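Lectin 2 (Agrocybe aegerita, PDB 4TQM) probably acts as a carbohydrate-binding lectin, a beta-propeller protein that holds N-acetylglucosamine, in one place together with galactose, at its surface. Local coordinates at residues Phe356-Thr361 against Phe382-Gly387; Asp27-Gly32 against Lys45-Asn50. The protein carries 1 engineered substitution. All coordinates share one frame; numbering follows the deposited sequence.

Contact 1 of 2, residues Phe356-Thr361 against Phe382-Gly387; sequences FGEKET and FSFSGG. With GAL (beta-D-galactopyranose), chain G; NAG (2-acetamido-2-deoxy-beta-D-glucopyranose), chain B.
Ser383 and Phe382 each bury about 61 Å² against 356-361, and Glu358 buries 56 Å² in return. Ser383 lies under the turn, with CB 3.3 Å from both Gly357 O and Glu360 N. Its OG sits between the backbone N and the carbonyl carbon (chi1 61°), beneath the Lys359 carbonyl group. There it accepts a bond from Ser385 OG and is also hydrogen-bonded to Asn380 O. Phe382 brings its CB to the ring edge of Phe356, 3.4 Å from CD1. The two side chains lie side by side and point the same way, while Thr361 OG1, itself bonded to Asp381 O, lies near the edge of the Phe382 ring. This is the turn between strands 352-356 and 361-364 of a four-stranded antiparallel propeller blade, held against the loop that leads on to strand 395-399. Two backbone bonds join them: Phe384 N to Gly357 O and Ser385 N to Glu358 O, both 2.9 Å. Glu358 lies alongside Phe384, its carboxylate turned 22° from the ring plane. OE2 accepts a hydrogen bond from a water, and the same water accepts one from Gly386 N and stands at the Phe384 ring edge. His338 and Lys337 grip the carboxylate from outside, probably favouring its charged form. The other side of the turn binds sugar. Glu358 N donates to O7 of the N-acetylglucosamine linked to galactose O3, 3.0 Å away. Lys359, bent at chi4 (-55°), turns NZ to galactose O4 at 3.1 Å, with a weaker bond to O6.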
# COMPACT_ATOMS: atom_id res chain seq x y z
N PHE A 356 -14.54 4.29 -3.85
CA PHE A 356 -15.15 5.31 -3.02
C PHE A 356 -15.38 6.54 -3.88
O PHE A 356 -14.48 7.38 -4.06
CB PHE A 356 -14.22 5.66 -1.85
CG PHE A 356 -13.82 4.47 -1.02
CD1 PHE A 356 -14.59 4.09 0.07
CD2 PHE A 356 -12.70 3.72 -1.34
CE1 PHE A 356 -14.23 3.00 0.83
CE2 PHE A 356 -12.34 2.63 -0.58
CZ PHE A 356 -13.11 2.26 0.51
N GLY A 357 -16.59 6.63 -4.43
CA GLY A 357 -16.93 7.64 -5.42
C GLY A 357 -17.55 8.91 -4.87
O GLY A 357 -17.36 9.26 -3.70
N GLU A 358 -18.31 9.59 -5.72
CA GLU A 358 -18.84 10.91 -5.39
C GLU A 358 -19.94 10.88 -4.33
O GLU A 358 -19.89 11.63 -3.35
CB GLU A 358 -19.34 11.62 -6.66
CG GLU A 358 -19.77 13.07 -6.46
CD GLU A 358 -18.59 14.02 -6.27
OE1 GLU A 358 -17.43 13.57 -6.34
OE2 GLU A 358 -18.84 15.23 -6.05
N LYS A 359 -20.93 10.01 -4.51
CA LYS A 359 -22.06 9.94 -3.58
C LYS A 359 -22.33 8.53 -3.06
O LYS A 359 -23.18 8.35 -2.18
CB LYS A 359 -23.33 10.50 -4.23
CG LYS A 359 -24.03 9.52 -5.16
CD LYS A 359 -25.39 10.04 -5.61
CE LYS A 359 -26.14 8.97 -6.40
NZ LYS A 359 -25.34 8.47 -7.55
N GLU A 360 -21.62 7.54 -3.59
CA GLU A 360 -21.74 6.18 -3.08
C GLU A 360 -20.50 5.32 -3.32
O GLU A 360 -19.76 5.52 -4.28
CB GLU A 360 -22.99 5.49 -3.65
CG GLU A 360 -23.04 5.40 -5.17
CD GLU A 360 -24.43 5.08 -5.69
OE1 GLU A 360 -24.55 4.55 -6.81
OE2 GLU A 360 -25.41 5.37 -4.97
N THR A 361 -20.27 4.38 -2.41
CA THR A 361 -19.20 3.40 -2.55
C THR A 361 -19.69 2.26 -3.42
O THR A 361 -20.60 1.53 -3.05
CB THR A 361 -18.75 2.86 -1.18
OG1 THR A 361 -18.26 3.93 -0.37
CG2 THR A 361 -17.65 1.82 -1.36
N PHE A 382 -18.59 6.73 3.12
CA PHE A 382 -17.23 6.73 2.57
C PHE A 382 -17.09 7.45 1.23
O PHE A 382 -15.99 7.55 0.68
CB PHE A 382 -16.65 5.31 2.48
CG PHE A 382 -16.71 4.53 3.77
CD1 PHE A 382 -15.86 4.84 4.82
CD2 PHE A 382 -17.59 3.48 3.92
CE1 PHE A 382 -15.91 4.13 6.00
CE2 PHE A 382 -17.65 2.76 5.10
CZ PHE A 382 -16.80 3.09 6.14
N SER A 383 -18.20 7.97 0.71
CA SER A 383 -18.18 8.74 -0.53
C SER A 383 -17.83 10.20 -0.26
O SER A 383 -18.02 10.69 0.86
CB SER A 383 -19.52 8.65 -1.25
OG SER A 383 -20.57 9.17 -0.44
N PHE A 384 -17.32 10.89 -1.28
CA PHE A 384 -16.88 12.28 -1.17
C PHE A 384 -17.91 13.18 -0.49
O PHE A 384 -17.58 13.87 0.48
CB PHE A 384 -16.53 12.85 -2.55
CG PHE A 384 -15.92 14.22 -2.51
CD1 PHE A 384 -14.59 14.39 -2.16
CD2 PHE A 384 -16.68 15.34 -2.83
CE1 PHE A 384 -14.03 15.65 -2.12
CE2 PHE A 384 -16.12 16.60 -2.79
CZ PHE A 384 -14.79 16.76 -2.44
N SER A 385 -19.14 13.15 -0.99
CA SER A 385 -20.29 13.82 -0.37
C SER A 385 -20.02 15.23 0.15
O SER A 385 -20.04 15.47 1.36
CB SER A 385 -20.86 12.96 0.76
OG SER A 385 -21.37 11.73 0.27
N GLY A 386 -19.76 16.16 -0.76
CA GLY A 386 -19.55 17.55 -0.40
C GLY A 386 -18.31 17.80 0.43
O GLY A 386 -18.16 18.86 1.04
N GLY A 387 -17.41 16.82 0.46
CA GLY A 387 -16.17 16.95 1.21
C GLY A 387 -16.22 16.27 2.56
O GLY A 387 -15.32 16.44 3.38
C1 GAL G . -21.64 12.93 -10.11
C2 GAL G . -20.94 11.58 -10.05
C3 GAL G . -21.95 10.44 -10.21
C4 GAL G . -23.19 10.64 -9.34
C5 GAL G . -23.69 12.08 -9.37
C6 GAL G . -24.79 12.31 -8.35
O2 GAL G . -19.99 11.50 -11.09
O3 GAL G . -21.32 9.24 -9.83
O4 GAL G . -22.90 10.27 -8.01
O5 GAL G . -22.63 12.97 -9.11
O6 GAL G . -25.88 11.45 -8.62
C1 NAG B . -21.30 8.19 -10.82
C2 NAG B . -20.17 7.22 -10.50
C3 NAG B . -20.18 6.07 -11.50
C4 NAG B . -21.56 5.42 -11.52
C5 NAG B . -22.66 6.47 -11.70
C6 NAG B . -24.04 5.84 -11.59
C7 NAG B . -18.35 8.28 -9.33
C8 NAG B . -17.09 9.10 -9.41
N2 NAG B . -18.89 7.91 -10.49
O3 NAG B . -19.22 5.10 -11.14
O4 NAG B . -21.63 4.50 -12.58
O5 NAG B . -22.53 7.51 -10.75
O6 NAG B . -24.16 5.16 -10.35
O7 NAG B . -18.84 7.99 -8.24
O HOH W 1 -20.36 15.53 -3.56

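Contact 2 of 2, residues Asp27-Gly32 against Lys45-Asn50; sequences DGVVIG and KNFAQN. With NAG (2-acetamido-2-deoxy-beta-D-glucopyranose), chain C.
A G1 beta bulge at Phe47 and Ala48, facing Ala51, shapes the loop that leaves strand 41-44 of a propeller blade and meets the turn before strand 29-32. Asp27 buries 66 Å² here, its C lying 3.8 Å from Ala48 CB. Ala48 points its CB at the turn, 3.3 Å from Gly28 N. Gly28 CA also lies 4.4 Å from Lys45 CA, and it makes a C-H...O contact of 3.4 Å with Asn46 O. Val29 sends CG2 over to Phe47 CB at 3.9 Å, and the two side chains cross at a slant. The Phe47 ring then meets Trp54 and packs on Phe24 and Tyr83. At the exposed end, one water donates to both Asp27 OD1 and Asn50 O and so bridges the segments. Asn46 turns away from the turn, towards a sugar. Its CG is anti to the backbone N (chi1 -153°), which brings the amide to the N-acetylglucosamine. Trp54 NE1, Gly52 O and Asn79 N also hydrogen-bond the sugar; the bond from Trp54 NE1 to Asn46 OD1 is weak. Asn46 OD1 also accepts from Phe47 N, in the carbonyl plane and on a lone pair, which helps fix the amide's rotation. The sugar spans both ends of that amide: its O3 donates to Asn46 OD1 at 2.7 Å, and Asn46 ND2 donates to its O4 at 2.9 Å.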
# COMPACT_ATOMS: atom_id res chain seq x y z
N ASP A 27 -15.00 12.85 12.03
CA ASP A 27 -15.38 12.73 13.44
C ASP A 27 -14.71 11.56 14.15
O ASP A 27 -14.86 11.38 15.36
CB ASP A 27 -16.90 12.61 13.58
CG ASP A 27 -17.62 13.89 13.19
OD1 ASP A 27 -17.12 14.98 13.55
OD2 ASP A 27 -18.67 13.81 12.53
N GLY A 28 -13.97 10.75 13.40
CA GLY A 28 -13.30 9.59 13.96
C GLY A 28 -13.23 8.45 12.97
O GLY A 28 -13.53 8.62 11.79
N VAL A 29 -12.82 7.28 13.46
CA VAL A 29 -12.66 6.12 12.60
C VAL A 29 -13.98 5.38 12.40
O VAL A 29 -14.62 4.92 13.36
CB VAL A 29 -11.61 5.15 13.17
CG1 VAL A 29 -11.31 4.04 12.17
CG2 VAL A 29 -10.34 5.90 13.53
N VAL A 30 -14.39 5.28 11.14
CA VAL A 30 -15.59 4.57 10.74
C VAL A 30 -15.20 3.23 10.13
O VAL A 30 -14.39 3.17 9.20
CB VAL A 30 -16.40 5.37 9.71
CG1 VAL A 30 -17.67 4.62 9.31
CG2 VAL A 30 -16.75 6.75 10.26
N ILE A 31 -15.78 2.15 10.66
CA ILE A 31 -15.47 0.81 10.19
C ILE A 31 -16.59 0.27 9.31
O ILE A 31 -17.75 0.21 9.73
CB ILE A 31 -15.23 -0.16 11.37
CG1 ILE A 31 -14.09 0.34 12.26
CG2 ILE A 31 -14.95 -1.56 10.86
CD1 ILE A 31 -12.73 0.31 11.59
N GLY A 32 -16.23 -0.10 8.09
CA GLY A 32 -17.15 -0.76 7.17
C GLY A 32 -16.77 -2.22 7.02
O GLY A 32 -16.13 -2.61 6.04
N LYS A 45 -13.59 7.73 18.49
CA LYS A 45 -13.71 9.18 18.33
C LYS A 45 -12.35 9.83 18.48
O LYS A 45 -12.08 10.56 19.44
CB LYS A 45 -14.73 9.76 19.32
CG LYS A 45 -16.16 9.34 19.03
CD LYS A 45 -17.15 9.96 20.00
CE LYS A 45 -18.58 9.65 19.58
NZ LYS A 45 -19.59 10.21 20.54
N ASN A 46 -11.48 9.56 17.51
CA ASN A 46 -10.10 10.03 17.53
C ASN A 46 -9.49 9.77 16.15
O ASN A 46 -10.20 9.33 15.24
CB ASN A 46 -9.31 9.30 18.62
CG ASN A 46 -8.14 10.12 19.14
OD1 ASN A 46 -7.42 10.76 18.37
ND2 ASN A 46 -7.95 10.10 20.45
N PHE A 47 -8.20 10.03 16.01
CA PHE A 47 -7.49 9.86 14.74
C PHE A 47 -8.17 10.63 13.60
O PHE A 47 -8.16 10.20 12.45
CB PHE A 47 -7.38 8.37 14.36
CG PHE A 47 -6.73 7.52 15.41
CD1 PHE A 47 -5.35 7.39 15.46
CD2 PHE A 47 -7.50 6.84 16.35
CE1 PHE A 47 -4.75 6.60 16.42
CE2 PHE A 47 -6.89 6.05 17.32
CZ PHE A 47 -5.52 5.93 17.35
N ALA A 48 -8.75 11.78 13.93
CA ALA A 48 -9.60 12.49 12.98
C ALA A 48 -9.33 13.99 12.91
O ALA A 48 -8.82 14.59 13.86
CB ALA A 48 -11.06 12.25 13.32
N GLN A 49 -9.69 14.58 11.77
CA GLN A 49 -9.58 16.02 11.55
C GLN A 49 -10.22 16.82 12.67
O GLN A 49 -9.66 17.80 13.15
CB GLN A 49 -10.27 16.39 10.23
CG GLN A 49 -10.15 17.86 9.86
CD GLN A 49 -8.87 18.16 9.10
OE1 GLN A 49 -8.18 17.25 8.64
NE2 GLN A 49 -8.55 19.44 8.96
N ASN A 50 -11.41 16.38 13.10
CA ASN A 50 -12.16 17.09 14.13
C ASN A 50 -12.31 16.28 15.41
O ASN A 50 -13.26 16.47 16.17
CB ASN A 50 -13.52 17.51 13.59
CG ASN A 50 -13.42 18.29 12.29
OD1 ASN A 50 -13.93 17.86 11.25
ND2 ASN A 50 -12.75 19.43 12.34
C1 NAG C . -3.26 14.67 20.76
C2 NAG C . -3.53 13.54 19.77
C3 NAG C . -4.88 12.89 20.05
C4 NAG C . -4.96 12.48 21.51
C5 NAG C . -4.70 13.70 22.39
C6 NAG C . -4.77 13.36 23.87
C7 NAG C . -2.36 13.93 17.69
C8 NAG C . -2.41 14.43 16.28
N2 NAG C . -3.48 14.04 18.41
O3 NAG C . -5.04 11.76 19.22
O4 NAG C . -6.22 11.93 21.80
O5 NAG C . -3.42 14.23 22.10
O6 NAG C . -3.72 12.48 24.18
O7 NAG C . -1.32 13.46 18.16
O HOH W 2 -16.01 15.75 16.24

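From the N terminus, contact 2 comes first. It closes a loop of 12 residues, holding strand 41-44, and joins the turn before strand 29-32 to the loop leading to the next blade. Contact 1, much later, closes 20 residues that hold the rest of strand 361-364 and all of strand 376-379. It joins the turn between strands 352-356 and 361-364 to the loop from strand 376-379 to strand 395-399. The loops are in series and neither nests nor crosses. Strand 395-399 joins strands 20-24, 29-32 and 41-44, so the chain ends meet in one blade. The centres of contacts 1 and 2 are about 16 Å apart. Phe382 CZ packs 3.6 Å from Val30 CG1.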